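PDB 4WZZ: putative sugar ABC transporter, substrate-binding protein from Clostridium phytofermentans, which binds alpha-L-rhamnopyranose in the cleft between its two lobes and probably delivers the sugar to a membrane ABC transporter. Local coordinates for residues I60-G65 / L142-N147; N69-E74 / L273-E278; A95-Q100 / T122-P127; G216-D221 / T231-A236; P247-I252 / M294-P299. All blocks are in the same frame, centred on the assembly; numbering follows the deposited sequence.

Interaction 1 of 5, residues I60-G65 / L142-N147; sequences IVKSAG and LDSATN. With RAM (alpha-L-rhamnopyranose), chain B.
K62 and D143 reach into the cleft from two loops and hold adjacent hydroxyls of alpha-L-rhamnopyranose, meeting at O3. The tight part of the contact is at the sugar. D143 OD2 accepts from the O3 hydroxyl at 2.6 Å and D143 OD1 from the O4 hydroxyl at 2.7 Å, a bidentate clasp on neighbouring hydroxyls. The long K62 chain is extended beyond CG and sets NZ 2.9 Å from sugar O2, with a weak second bond to O3; NZ also bonds N192. K62 NZ and D143 OD2 stay 5.0 Å apart, so the opposite charges meet through the sugar and may polarise its hydroxyls. Direct protein contact is slight: K62 CE rests 3.7 Å from S144 CB, and the S144 hydroxyl is hydrogen-bonded to the carbonyl of A119. Y68 and Q157 bond D143 OD1 and help fix the carboxylate, whose CG lies opposite the backbone N (chi1 -178°). The loose side is the chain after K62, which leaves the 142-147 loop and becomes solvent-exposed at G65, where positive phi suits glycine. Such ligand-binding loops at the C-terminal ends of parallel strands, here 56-60 and 138-142, typify the periplasmic-binding-protein fold.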
# COMPACT_ATOMS: atom_id res chain seq x y z
N ILE A 60 -1.20 -11.49 7.50
CA ILE A 60 -1.03 -10.54 8.57
C ILE A 60 -0.94 -9.17 7.92
O ILE A 60 0.04 -8.85 7.26
CB ILE A 60 0.26 -10.82 9.36
CG1 ILE A 60 0.17 -12.21 9.99
CG2 ILE A 60 0.40 -9.78 10.45
CD1 ILE A 60 1.49 -12.69 10.62
N VAL A 61 -2.01 -8.40 8.04
CA VAL A 61 -2.02 -7.09 7.41
C VAL A 61 -1.28 -6.09 8.32
O VAL A 61 -0.81 -6.46 9.37
CB VAL A 61 -3.46 -6.62 7.12
CG1 VAL A 61 -4.14 -7.56 6.16
CG2 VAL A 61 -4.27 -6.52 8.39
N LYS A 62 -1.17 -4.83 7.91
CA LYS A 62 -0.45 -3.87 8.73
C LYS A 62 -1.16 -3.62 10.06
O LYS A 62 -0.54 -3.53 11.11
CB LYS A 62 -0.36 -2.52 8.02
CG LYS A 62 0.69 -2.36 6.95
CD LYS A 62 0.82 -0.84 6.65
CE LYS A 62 1.89 -0.56 5.65
NZ LYS A 62 1.93 0.89 5.33
N SER A 63 -2.48 -3.46 10.02
CA SER A 63 -3.20 -3.02 11.20
C SER A 63 -4.71 -3.12 11.10
O SER A 63 -5.28 -3.15 10.00
CB SER A 63 -2.85 -1.56 11.53
OG SER A 63 -3.23 -0.69 10.46
N ALA A 64 -5.33 -3.16 12.27
CA ALA A 64 -6.79 -3.05 12.41
C ALA A 64 -7.27 -1.64 12.07
O ALA A 64 -6.49 -0.70 12.09
CB ALA A 64 -7.19 -3.38 13.83
N GLY A 65 -8.56 -1.53 11.77
CA GLY A 65 -9.20 -0.24 11.70
C GLY A 65 -8.92 0.45 10.38
O GLY A 65 -9.03 1.67 10.30
N LEU A 142 3.44 -8.81 1.03
CA LEU A 142 2.60 -8.04 0.12
C LEU A 142 2.40 -6.64 0.69
O LEU A 142 2.50 -6.44 1.90
CB LEU A 142 1.23 -8.69 -0.15
CG LEU A 142 0.13 -8.56 0.91
CD1 LEU A 142 -1.21 -9.06 0.39
CD2 LEU A 142 0.51 -9.31 2.18
N ASP A 143 2.08 -5.70 -0.21
CA ASP A 143 1.66 -4.33 0.16
C ASP A 143 2.82 -3.50 0.68
O ASP A 143 3.09 -2.40 0.18
CB ASP A 143 0.51 -4.38 1.18
CG ASP A 143 -0.01 -3.01 1.55
OD1 ASP A 143 -0.24 -2.18 0.65
OD2 ASP A 143 -0.19 -2.79 2.76
N SER A 144 3.48 -4.01 1.70
CA SER A 144 4.62 -3.34 2.31
C SER A 144 5.68 -4.41 2.61
O SER A 144 5.43 -5.38 3.33
CB SER A 144 4.18 -2.61 3.59
OG SER A 144 5.26 -1.97 4.24
N ALA A 145 6.86 -4.24 2.03
CA ALA A 145 7.84 -5.33 2.00
C ALA A 145 8.58 -5.53 3.32
O ALA A 145 9.03 -4.56 3.95
CB ALA A 145 8.84 -5.09 0.87
N THR A 146 8.75 -6.79 3.70
CA THR A 146 9.79 -7.15 4.65
C THR A 146 11.08 -7.11 3.86
O THR A 146 11.06 -7.06 2.63
CB THR A 146 9.67 -8.59 5.16
OG1 THR A 146 9.73 -9.48 4.03
CG2 THR A 146 8.36 -8.79 5.89
N ASN A 147 12.21 -7.16 4.54
CA ASN A 147 13.46 -7.15 3.79
C ASN A 147 13.66 -8.43 2.97
O ASN A 147 12.86 -9.35 3.04
CB ASN A 147 14.64 -6.82 4.70
CG ASN A 147 14.96 -7.89 5.71
OD1 ASN A 147 14.77 -9.09 5.47
ND2 ASN A 147 15.46 -7.46 6.85
C1 RAM B . -2.78 2.33 3.77
C2 RAM B . -1.70 1.33 4.15
C3 RAM B . -1.25 0.48 2.95
C4 RAM B . -0.96 1.35 1.74
C5 RAM B . -2.14 2.28 1.46
C6 RAM B . -1.84 3.24 0.31
O1 RAM B . -3.96 1.65 3.53
O2 RAM B . -0.64 2.08 4.66
O3 RAM B . -0.11 -0.26 3.38
O4 RAM B . -0.70 0.53 0.61
O5 RAM B . -2.45 3.05 2.59

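Interaction 2 of 5, residues N69-E74 / L273-E278; sequences NQKESE and LGLPSE
K71 reaches the methyl groups of L275 with the outer methylenes of its chain, while its ammonium group turns off to one side. The chain runs extended as far as CE, and the last torsion (chi4 -50°) swings NZ out of that line, which leaves only methylenes facing the leucine. K71 CE comes 4.3 Å from L275 CD1, and K71 CD lies 4.4 Å from L275 CD2; CE is thus nearest one methyl and CD the other, both at loose packing distance. Lysine suits this partly exposed place because it offers carbon to a greasy neighbour and keeps its charge near the surface. The contact bridges the two lobes of a periplasmic binding protein: helix 67-82 belongs to the lobe containing strand 56-60, and L275 follows strand 269-272 of the other, just beyond L273 of the sugar pocket. L275 holds the N-cap position of the short helix 276-279 but has no polar group to cap with; P276, whose fixed phi and missing N-H cost nothing in a first turn, begins the helix. S277 touches the same lysine at the rim, with OG 4.5 Å from K71 CE, a distant approach. That hydroxyl is hydrogen-bonded to the carbonyl of Y371, the C-terminal residue, which also packs on K71. P299 and I300 of helix 299-315 cover more of the lysine chain.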
# COMPACT_ATOMS: atom_id res chain seq x y z
N ASN A 69 -6.94 -2.51 4.37
CA ASN A 69 -6.39 -3.79 4.82
C ASN A 69 -7.45 -4.89 4.82
O ASN A 69 -7.15 -6.06 4.57
CB ASN A 69 -5.79 -3.67 6.22
CG ASN A 69 -4.54 -2.80 6.26
OD1 ASN A 69 -3.90 -2.57 5.24
ND2 ASN A 69 -4.20 -2.32 7.44
N GLN A 70 -8.68 -4.52 5.14
CA GLN A 70 -9.76 -5.50 5.11
C GLN A 70 -10.07 -5.98 3.69
O GLN A 70 -10.42 -7.15 3.49
CB GLN A 70 -11.00 -4.90 5.78
CG GLN A 70 -10.73 -4.71 7.25
CD GLN A 70 -11.74 -3.79 7.94
OE1 GLN A 70 -12.94 -3.95 7.79
NE2 GLN A 70 -11.23 -2.84 8.72
N LYS A 71 -9.96 -5.09 2.71
CA LYS A 71 -10.22 -5.48 1.33
C LYS A 71 -9.09 -6.38 0.83
O LYS A 71 -9.34 -7.33 0.08
CB LYS A 71 -10.39 -4.24 0.44
CG LYS A 71 -11.72 -3.51 0.77
CD LYS A 71 -11.82 -2.16 0.16
CE LYS A 71 -12.95 -1.31 0.81
NZ LYS A 71 -14.25 -2.04 0.87
N GLU A 72 -7.87 -6.06 1.24
CA GLU A 72 -6.71 -6.88 0.92
C GLU A 72 -6.87 -8.29 1.49
O GLU A 72 -6.67 -9.30 0.80
CB GLU A 72 -5.49 -6.19 1.53
CG GLU A 72 -4.14 -6.81 1.27
CD GLU A 72 -3.09 -6.00 1.97
OE1 GLU A 72 -2.44 -5.17 1.30
OE2 GLU A 72 -2.98 -6.10 3.21
N SER A 73 -7.24 -8.37 2.75
CA SER A 73 -7.37 -9.67 3.38
C SER A 73 -8.57 -10.46 2.83
O SER A 73 -8.51 -11.68 2.73
CB SER A 73 -7.42 -9.51 4.92
OG SER A 73 -8.55 -8.76 5.32
N GLU A 74 -9.64 -9.76 2.45
CA GLU A 74 -10.80 -10.38 1.81
C GLU A 74 -10.41 -11.07 0.50
O GLU A 74 -10.80 -12.21 0.24
CB GLU A 74 -11.85 -9.30 1.52
CG GLU A 74 -13.03 -9.75 0.65
CD GLU A 74 -13.83 -8.57 0.08
OE1 GLU A 74 -14.11 -7.61 0.85
OE2 GLU A 74 -14.17 -8.60 -1.13
N LEU A 273 -2.80 8.51 -2.17
CA LEU A 273 -3.20 7.12 -2.41
C LEU A 273 -4.42 6.83 -1.55
O LEU A 273 -4.31 6.70 -0.35
CB LEU A 273 -2.03 6.18 -2.06
CG LEU A 273 -0.75 6.47 -2.86
CD1 LEU A 273 0.38 5.56 -2.41
CD2 LEU A 273 -0.99 6.39 -4.40
N GLY A 274 -5.59 6.73 -2.16
CA GLY A 274 -6.81 6.61 -1.40
C GLY A 274 -7.82 5.61 -1.97
O GLY A 274 -7.75 5.20 -3.13
N LEU A 275 -8.78 5.23 -1.13
CA LEU A 275 -9.87 4.33 -1.54
C LEU A 275 -10.94 5.15 -2.22
O LEU A 275 -11.40 6.14 -1.65
CB LEU A 275 -10.50 3.64 -0.33
CG LEU A 275 -9.66 2.54 0.33
CD1 LEU A 275 -10.36 2.00 1.55
CD2 LEU A 275 -9.37 1.39 -0.61
N PRO A 276 -11.33 4.76 -3.44
CA PRO A 276 -12.46 5.46 -4.08
C PRO A 276 -13.71 5.59 -3.19
O PRO A 276 -14.37 6.65 -3.15
CB PRO A 276 -12.73 4.61 -5.32
CG PRO A 276 -11.35 4.02 -5.67
CD PRO A 276 -10.75 3.71 -4.31
N SER A 277 -14.04 4.54 -2.46
CA SER A 277 -15.21 4.52 -1.57
C SER A 277 -15.17 5.63 -0.51
O SER A 277 -16.19 6.24 -0.19
CB SER A 277 -15.33 3.16 -0.89
OG SER A 277 -14.20 2.91 -0.08
N GLU A 278 -13.99 5.89 0.04
CA GLU A 278 -13.81 6.92 1.06
C GLU A 278 -13.64 8.33 0.49
O GLU A 278 -14.02 9.33 1.12
CB GLU A 278 -12.58 6.58 1.90
CG GLU A 278 -12.76 5.35 2.75
CD GLU A 278 -11.62 5.14 3.73
OE1 GLU A 278 -10.45 5.22 3.31
OE2 GLU A 278 -11.89 4.90 4.91

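Interaction 3 of 5, residues A95-Q100 / T122-P127; sequences ATAEDQ and TDALEP
A97 and A124 are the residues whose CA atoms come nearest across the segments, 6.3 Å apart, where the first turn of helix 97-110 meets the turn leading into helix 126-134. These are successive helices of the Rossmann-like alpha/beta lobe, one joining strand 86-90 to strand 114-117 and the other strand 114-117 to strand 138-142, and they lie side by side with their N-terminal ends together. Each start is shaped locally. T96 is the N-cap of the first helix, its OG1 accepting from D99 N at 3.2 Å in a nearly straight bond (164°), while a type I turn from D123 to E126 leads into the second.

Small alanine side chains suit backbones this close: A97 CB and A124 CB meet methyl to methyl at 3.7 Å. L125 supplies the deeper part of the contact. Its CD2 lies 4.0 Å from the carbonyl oxygen of A97 and 4.3 Å from A97 CB, and I101, I104 and I117 also touch this leucine. Q100 comes over it at a slant, chain extended beyond CG. Its first torsion (chi1 -113°) is far from a staggered value, and the bonds of the amide probably hold it in this rotation: NE2 donates to the carbonyls of A118 and V61, and OE1 accepts from N120 N. Held in this way, Q100 turns OE1 toward the leucine, 3.4 Å from L125 CD1.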
# COMPACT_ATOMS: atom_id res chain seq x y z
N ALA A 95 -0.21 -0.21 13.83
CA ALA A 95 0.67 -0.43 12.70
C ALA A 95 2.14 -0.39 13.08
O ALA A 95 2.93 0.35 12.48
CB ALA A 95 0.39 0.59 11.60
N THR A 96 2.50 -1.21 14.06
CA THR A 96 3.86 -1.27 14.58
C THR A 96 4.46 -2.66 14.42
O THR A 96 3.75 -3.65 14.26
CB THR A 96 3.89 -0.96 16.07
OG1 THR A 96 3.18 -1.99 16.80
CG2 THR A 96 3.26 0.40 16.34
N ALA A 97 5.78 -2.71 14.45
CA ALA A 97 6.51 -3.98 14.42
C ALA A 97 6.14 -4.86 15.61
O ALA A 97 5.88 -6.05 15.45
CB ALA A 97 7.99 -3.70 14.40
N GLU A 98 6.12 -4.27 16.81
CA GLU A 98 5.80 -5.02 18.02
C GLU A 98 4.48 -5.78 17.91
O GLU A 98 4.42 -6.96 18.24
CB GLU A 98 5.76 -4.08 19.23
CG GLU A 98 5.39 -4.77 20.53
CD GLU A 98 5.44 -3.84 21.74
OE1 GLU A 98 5.68 -2.62 21.56
OE2 GLU A 98 5.23 -4.33 22.87
N ASP A 99 3.41 -5.11 17.47
CA ASP A 99 2.12 -5.77 17.41
C ASP A 99 2.08 -6.83 16.32
O ASP A 99 1.38 -7.83 16.44
CB ASP A 99 0.98 -4.76 17.24
CG ASP A 99 0.69 -4.00 18.52
OD1 ASP A 99 1.21 -4.41 19.59
OD2 ASP A 99 -0.07 -3.02 18.48
N GLN A 100 2.87 -6.64 15.28
CA GLN A 100 2.98 -7.63 14.21
C GLN A 100 3.71 -8.90 14.60
O GLN A 100 3.36 -9.99 14.17
CB GLN A 100 3.64 -7.03 12.97
CG GLN A 100 2.67 -6.96 11.88
CD GLN A 100 3.17 -6.33 10.62
OE1 GLN A 100 4.34 -5.92 10.50
NE2 GLN A 100 2.28 -6.26 9.64
N THR A 122 10.77 -2.76 8.01
CA THR A 122 11.43 -3.52 6.98
C THR A 122 12.30 -4.62 7.58
O THR A 122 12.45 -5.70 6.99
CB THR A 122 12.29 -2.58 6.12
OG1 THR A 122 11.58 -1.35 5.93
CG2 THR A 122 12.57 -3.22 4.78
N ASP A 123 12.84 -4.35 8.77
CA ASP A 123 13.87 -5.20 9.37
C ASP A 123 13.50 -5.88 10.70
O ASP A 123 14.02 -6.95 11.03
CB ASP A 123 15.13 -4.37 9.60
CG ASP A 123 15.78 -3.92 8.30
OD1 ASP A 123 15.75 -4.66 7.30
OD2 ASP A 123 16.33 -2.80 8.28
N ALA A 124 12.63 -5.25 11.47
CA ALA A 124 12.32 -5.70 12.82
C ALA A 124 11.62 -7.05 12.86
O ALA A 124 11.67 -7.75 13.87
CB ALA A 124 11.47 -4.65 13.53
N LEU A 125 10.99 -7.43 11.76
CA LEU A 125 10.26 -8.70 11.71
C LEU A 125 11.16 -9.89 11.38
O LEU A 125 10.70 -11.03 11.37
CB LEU A 125 9.14 -8.61 10.67
CG LEU A 125 8.25 -7.37 10.74
CD1 LEU A 125 7.25 -7.45 9.61
CD2 LEU A 125 7.54 -7.31 12.09
N GLU A 126 12.43 -9.62 11.11
CA GLU A 126 13.29 -10.64 10.52
C GLU A 126 13.48 -11.83 11.47
O GLU A 126 13.44 -12.98 11.02
CB GLU A 126 14.64 -10.06 10.07
CG GLU A 126 15.59 -11.15 9.55
CD GLU A 126 16.81 -10.63 8.80
OE1 GLU A 126 16.93 -9.40 8.56
OE2 GLU A 126 17.65 -11.48 8.43
N PRO A 127 13.71 -11.58 12.76
CA PRO A 127 13.88 -12.76 13.62
C PRO A 127 12.64 -13.67 13.66
O PRO A 127 12.78 -14.89 13.56
CB PRO A 127 14.15 -12.16 15.00
CG PRO A 127 14.76 -10.84 14.71
CD PRO A 127 14.10 -10.34 13.46

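Interaction 4 of 5, residues G216-D221 / T231-A236; sequences GVYYGD and TEAILA
Y218, on the edge strand 212-219, and I234, in the later part of helix 224-237, bring their CA atoms to 7.6 Å, the nearest pairing of strand and helix backbone here. Y218 sends its side chain toward the helix, whereas its strand neighbour V217 turns the other way, as expected in an extended chain.

One atom dominates the contact. I234 CG1 sits almost centrally over one face of the Y218 ring, 3.4 Å from the ring centroid and 10° off the normal, a close CH-pi contact in which a methylene hydrogen can meet the pi cloud. The methyl end continues from there: I234 CD1 lies 4.0 Å from Y218 CG, toward the root of the tyrosine. The first torsion of I234 (chi1 -71°) brings CG1, the longer branch, over the ring. Y218 keeps its CG beside the backbone N (chi1 -65°), which sends the ring toward the helix, one face against I234 CG1. Its farther half reaches backbone as well as side chain: CE2 is 4.4 Å from A233 CB, and CZ is 4.2 Å from I234 CA. Alanine suits that position because a methyl leaves room for a broad ring, and Q230 and A237 of the same helix touch it too. The tyrosine is partly exposed, so an amphipathic residue fits at this sheet edge.

I234 is buried and also touches A182 on the adjoining strand 179-185. A helix laid back over its own sheet in this way is typical of the beta-alpha-beta crossover in a Rossmann-like lobe, here running from strand 212-219 to strand 243-246.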
# COMPACT_ATOMS: atom_id res chain seq x y z
N GLY A 216 8.46 18.90 4.20
CA GLY A 216 8.81 17.80 5.06
C GLY A 216 7.78 16.70 5.07
O GLY A 216 6.76 16.77 4.38
N VAL A 217 8.09 15.68 5.88
CA VAL A 217 7.27 14.49 6.00
C VAL A 217 6.71 14.39 7.41
O VAL A 217 7.46 14.46 8.40
CB VAL A 217 8.09 13.21 5.71
CG1 VAL A 217 7.18 11.98 5.81
CG2 VAL A 217 8.75 13.30 4.34
N TYR A 218 5.39 14.22 7.47
CA TYR A 218 4.65 14.07 8.73
C TYR A 218 4.07 12.67 8.81
O TYR A 218 3.78 12.07 7.78
CB TYR A 218 3.52 15.09 8.81
CG TYR A 218 3.99 16.54 8.88
CD1 TYR A 218 4.57 17.16 7.78
CD2 TYR A 218 3.84 17.29 10.04
CE1 TYR A 218 4.99 18.48 7.82
CE2 TYR A 218 4.26 18.61 10.10
CZ TYR A 218 4.84 19.19 9.00
OH TYR A 218 5.25 20.50 9.07
N TYR A 219 3.94 12.13 10.02
CA TYR A 219 3.49 10.74 10.16
C TYR A 219 2.16 10.61 10.92
O TYR A 219 2.03 10.99 12.09
CB TYR A 219 4.58 9.91 10.84
CG TYR A 219 5.90 10.05 10.14
CD1 TYR A 219 6.18 9.30 9.02
CD2 TYR A 219 6.86 10.96 10.58
CE1 TYR A 219 7.39 9.42 8.36
CE2 TYR A 219 8.06 11.08 9.93
CZ TYR A 219 8.31 10.32 8.82
OH TYR A 219 9.50 10.42 8.14
N GLY A 220 1.17 10.05 10.22
CA GLY A 220 -0.15 9.85 10.78
C GLY A 220 -0.44 8.43 11.22
O GLY A 220 -1.52 8.15 11.70
N ASP A 221 0.54 7.54 11.04
CA ASP A 221 0.53 6.17 11.62
C ASP A 221 -0.60 5.28 11.14
O ASP A 221 -0.92 4.27 11.78
CB ASP A 221 0.52 6.26 13.14
CG ASP A 221 1.79 6.86 13.69
OD1 ASP A 221 2.74 7.05 12.91
OD2 ASP A 221 1.85 7.18 14.88
N THR A 231 -2.48 16.65 9.97
CA THR A 231 -2.92 17.58 8.94
C THR A 231 -3.00 18.99 9.52
O THR A 231 -2.55 19.94 8.89
CB THR A 231 -4.29 17.18 8.32
OG1 THR A 231 -4.16 15.87 7.76
CG2 THR A 231 -4.71 18.15 7.21
N GLU A 232 -3.56 19.13 10.72
CA GLU A 232 -3.61 20.44 11.38
C GLU A 232 -2.20 20.98 11.63
O GLU A 232 -1.95 22.17 11.47
CB GLU A 232 -4.38 20.37 12.71
CG GLU A 232 -5.87 20.09 12.49
CD GLU A 232 -6.74 20.42 13.69
OE1 GLU A 232 -6.89 19.55 14.57
OE2 GLU A 232 -7.27 21.55 13.74
N ALA A 233 -1.29 20.08 11.99
CA ALA A 233 0.10 20.47 12.23
C ALA A 233 0.77 20.97 10.96
O ALA A 233 1.54 21.94 11.01
CB ALA A 233 0.90 19.30 12.81
N ILE A 234 0.52 20.29 9.84
CA ILE A 234 1.01 20.73 8.54
C ILE A 234 0.53 22.17 8.25
O ILE A 234 1.32 23.06 7.88
CB ILE A 234 0.57 19.79 7.41
CG1 ILE A 234 1.33 18.46 7.53
CG2 ILE A 234 0.79 20.45 6.05
CD1 ILE A 234 0.75 17.36 6.71
N LEU A 235 -0.76 22.39 8.43
CA LEU A 235 -1.38 23.68 8.13
C LEU A 235 -0.83 24.79 9.02
O LEU A 235 -0.63 25.92 8.58
CB LEU A 235 -2.90 23.56 8.26
CG LEU A 235 -3.60 22.69 7.21
CD1 LEU A 235 -5.06 22.48 7.59
CD2 LEU A 235 -3.51 23.25 5.81
N ALA A 236 -0.57 24.47 10.29
CA ALA A 236 -0.05 25.46 11.23
C ALA A 236 1.40 25.81 10.87
O ALA A 236 1.85 26.95 11.03
CB ALA A 236 -0.13 24.91 12.62

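Interaction 5 of 5, residues P247-I252 / M294-P299; sequences PTTVGI and MFLWNP. With RAM (alpha-L-rhamnopyranose), chain B.
M294, a selenomethionine in this crystal, meets I252 at the start of the 294-299 segment: I252 CD1 lies 4.1 Å from M294 CB, the two side chains crossing at about a right angle. CB makes the contact, while the chain beyond it bends (chi2 87°) and carries SE away from I252. F295 faces elsewhere, into helix 160-174. L296 returns to the contact and joins helix and ligand, its CD1 standing 3.9 Å from T249 CG2 and 4.1 Å from C6, the methyl carbon of rhamnose. A branched apolar residue suits this place, for a 6-deoxy sugar presents a methyl where common hexopyranoses carry a hydroxymethyl group. L296 CG also lies 3.8 Å above the W297 ring plane, over its centre. W297 in turn gives the sugar its edge, CZ2 being 3.5 Å from O4, while its NE1 bonds Y68. N298 is the N-cap of helix 299-315.

Across from this segment, the start of helix 249-261 holds the other end of the sugar. T249 N donates to ring oxygen O5 at 2.9 Å (165°), and T249 OG1 shares a hydrogen bond with O1 at 2.8 Å. T248 caps the helix by accepting from G251 N at 176°. A sugar enclosed between two lobes by hydrogen-bonding residues and an aromatic side chain, here meeting it by its edge, is characteristic of this fold.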
# COMPACT_ATOMS: atom_id res chain seq x y z
N PRO A 247 0.24 9.60 0.87
CA PRO A 247 0.31 8.27 0.25
C PRO A 247 -0.09 7.16 1.22
O PRO A 247 0.66 6.21 1.49
CB PRO A 247 1.78 8.15 -0.14
CG PRO A 247 2.47 8.93 0.97
CD PRO A 247 1.58 10.14 1.15
N THR A 248 -1.31 7.28 1.73
CA THR A 248 -1.89 6.35 2.69
C THR A 248 -3.40 6.55 2.65
O THR A 248 -3.88 7.69 2.65
CB THR A 248 -1.41 6.59 4.15
OG1 THR A 248 -2.47 6.23 5.05
CG2 THR A 248 -1.01 8.05 4.38
N THR A 249 -4.14 5.46 2.52
CA THR A 249 -5.58 5.59 2.39
C THR A 249 -6.20 6.23 3.62
O THR A 249 -7.15 7.01 3.52
CB THR A 249 -6.26 4.26 2.07
OG1 THR A 249 -6.09 3.36 3.17
CG2 THR A 249 -5.73 3.66 0.78
N VAL A 250 -5.66 5.93 4.79
CA VAL A 250 -6.16 6.50 6.03
C VAL A 250 -5.82 7.99 6.09
O VAL A 250 -6.67 8.84 6.39
CB VAL A 250 -5.59 5.76 7.25
CG1 VAL A 250 -5.98 6.46 8.57
CG2 VAL A 250 -6.07 4.31 7.25
N GLY A 251 -4.57 8.32 5.81
CA GLY A 251 -4.13 9.70 5.87
C GLY A 251 -4.86 10.62 4.91
O GLY A 251 -5.24 11.74 5.27
N ILE A 252 -5.06 10.15 3.68
CA ILE A 252 -5.69 11.02 2.70
C ILE A 252 -7.15 11.31 3.08
O ILE A 252 -7.61 12.44 2.95
CB ILE A 252 -5.55 10.50 1.26
CG1 ILE A 252 -5.87 11.63 0.25
CG2 ILE A 252 -6.40 9.25 1.03
CD1 ILE A 252 -5.75 11.18 -1.19
N MSE A 294 -6.53 11.37 -7.47
CA MSE A 294 -5.58 10.60 -6.66
C MSE A 294 -5.39 9.25 -7.34
O MSE A 294 -5.89 9.03 -8.45
CB MSE A 294 -6.10 10.48 -5.23
CG MSE A 294 -7.48 9.91 -5.11
SE MSE A 294 -7.40 7.97 -5.03
CE MSE A 294 -9.34 7.62 -4.63
N PHE A 295 -4.62 8.36 -6.71
CA PHE A 295 -4.28 7.09 -7.33
C PHE A 295 -4.44 5.94 -6.36
O PHE A 295 -4.28 6.09 -5.16
CB PHE A 295 -2.82 7.10 -7.82
CG PHE A 295 -2.51 8.23 -8.74
CD1 PHE A 295 -2.21 9.48 -8.23
CD2 PHE A 295 -2.54 8.06 -10.11
CE1 PHE A 295 -1.96 10.54 -9.06
CE2 PHE A 295 -2.26 9.13 -10.94
CZ PHE A 295 -1.99 10.35 -10.41
N LEU A 296 -4.70 4.76 -6.91
CA LEU A 296 -4.53 3.55 -6.12
C LEU A 296 -4.38 2.38 -7.09
O LEU A 296 -3.70 2.52 -8.12
CB LEU A 296 -5.68 3.36 -5.11
CG LEU A 296 -5.30 2.52 -3.87
CD1 LEU A 296 -4.43 3.32 -2.91
CD2 LEU A 296 -6.56 1.98 -3.17
N TRP A 297 -5.02 1.27 -6.76
CA TRP A 297 -4.88 -0.04 -7.41
C TRP A 297 -5.94 -0.86 -6.70
O TRP A 297 -6.51 -0.39 -5.72
CB TRP A 297 -3.47 -0.66 -7.20
CG TRP A 297 -3.13 -0.69 -5.78
CD1 TRP A 297 -3.53 -1.60 -4.85
CD2 TRP A 297 -2.37 0.29 -5.08
NE1 TRP A 297 -3.05 -1.26 -3.61
CE2 TRP A 297 -2.35 -0.08 -3.72
CE3 TRP A 297 -1.70 1.45 -5.48
CZ2 TRP A 297 -1.67 0.67 -2.75
CZ3 TRP A 297 -1.03 2.18 -4.52
CH2 TRP A 297 -1.03 1.80 -3.17
N ASN A 298 -6.21 -2.07 -7.15
CA ASN A 298 -7.28 -2.84 -6.54
C ASN A 298 -6.74 -3.67 -5.38
O ASN A 298 -6.01 -4.64 -5.60
CB ASN A 298 -7.95 -3.74 -7.59
CG ASN A 298 -9.18 -4.45 -7.05
OD1 ASN A 298 -9.25 -4.79 -5.87
ND2 ASN A 298 -10.15 -4.70 -7.93
N PRO A 299 -7.09 -3.29 -4.14
CA PRO A 299 -6.54 -4.02 -2.98
C PRO A 299 -7.03 -5.46 -2.89
O PRO A 299 -6.36 -6.33 -2.32
CB PRO A 299 -6.99 -3.20 -1.78
CG PRO A 299 -8.24 -2.51 -2.25
CD PRO A 299 -8.04 -2.24 -3.73
C1 RAM B . -2.78 2.33 3.77
C2 RAM B . -1.70 1.33 4.15
C3 RAM B . -1.25 0.48 2.95
C4 RAM B . -0.96 1.35 1.74
C5 RAM B . -2.14 2.28 1.46
C6 RAM B . -1.84 3.24 0.31
O1 RAM B . -3.96 1.65 3.53
O2 RAM B . -0.64 2.08 4.66
O3 RAM B . -0.11 -0.26 3.38
O4 RAM B . -0.70 0.53 0.61
O5 RAM B . -2.45 3.05 2.59

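The five contacts fall on two alpha/beta lobes and their cleft. Interactions 1 and 3, centres about 10 Å apart, belong to the lobe of the mixed sheet, with 95-100 and 122-127 lying between 60-65 and 142-147 in sequence. Interaction 4 lies in the lobe of the four-stranded parallel sheet, about 22 Å from interaction 1 between centres. Interaction 2 spans the lobes, and its segments alternate in sequence with those of interaction 5, centres about 8 Å apart. Interactions 1 and 5, centres about 14 Å apart, hold the same rhamnose from different sides, interaction 5 pairing the second lobe's helix 249-261 with the separate strand 294-296. This is consistent with a closed, ligand-bound form.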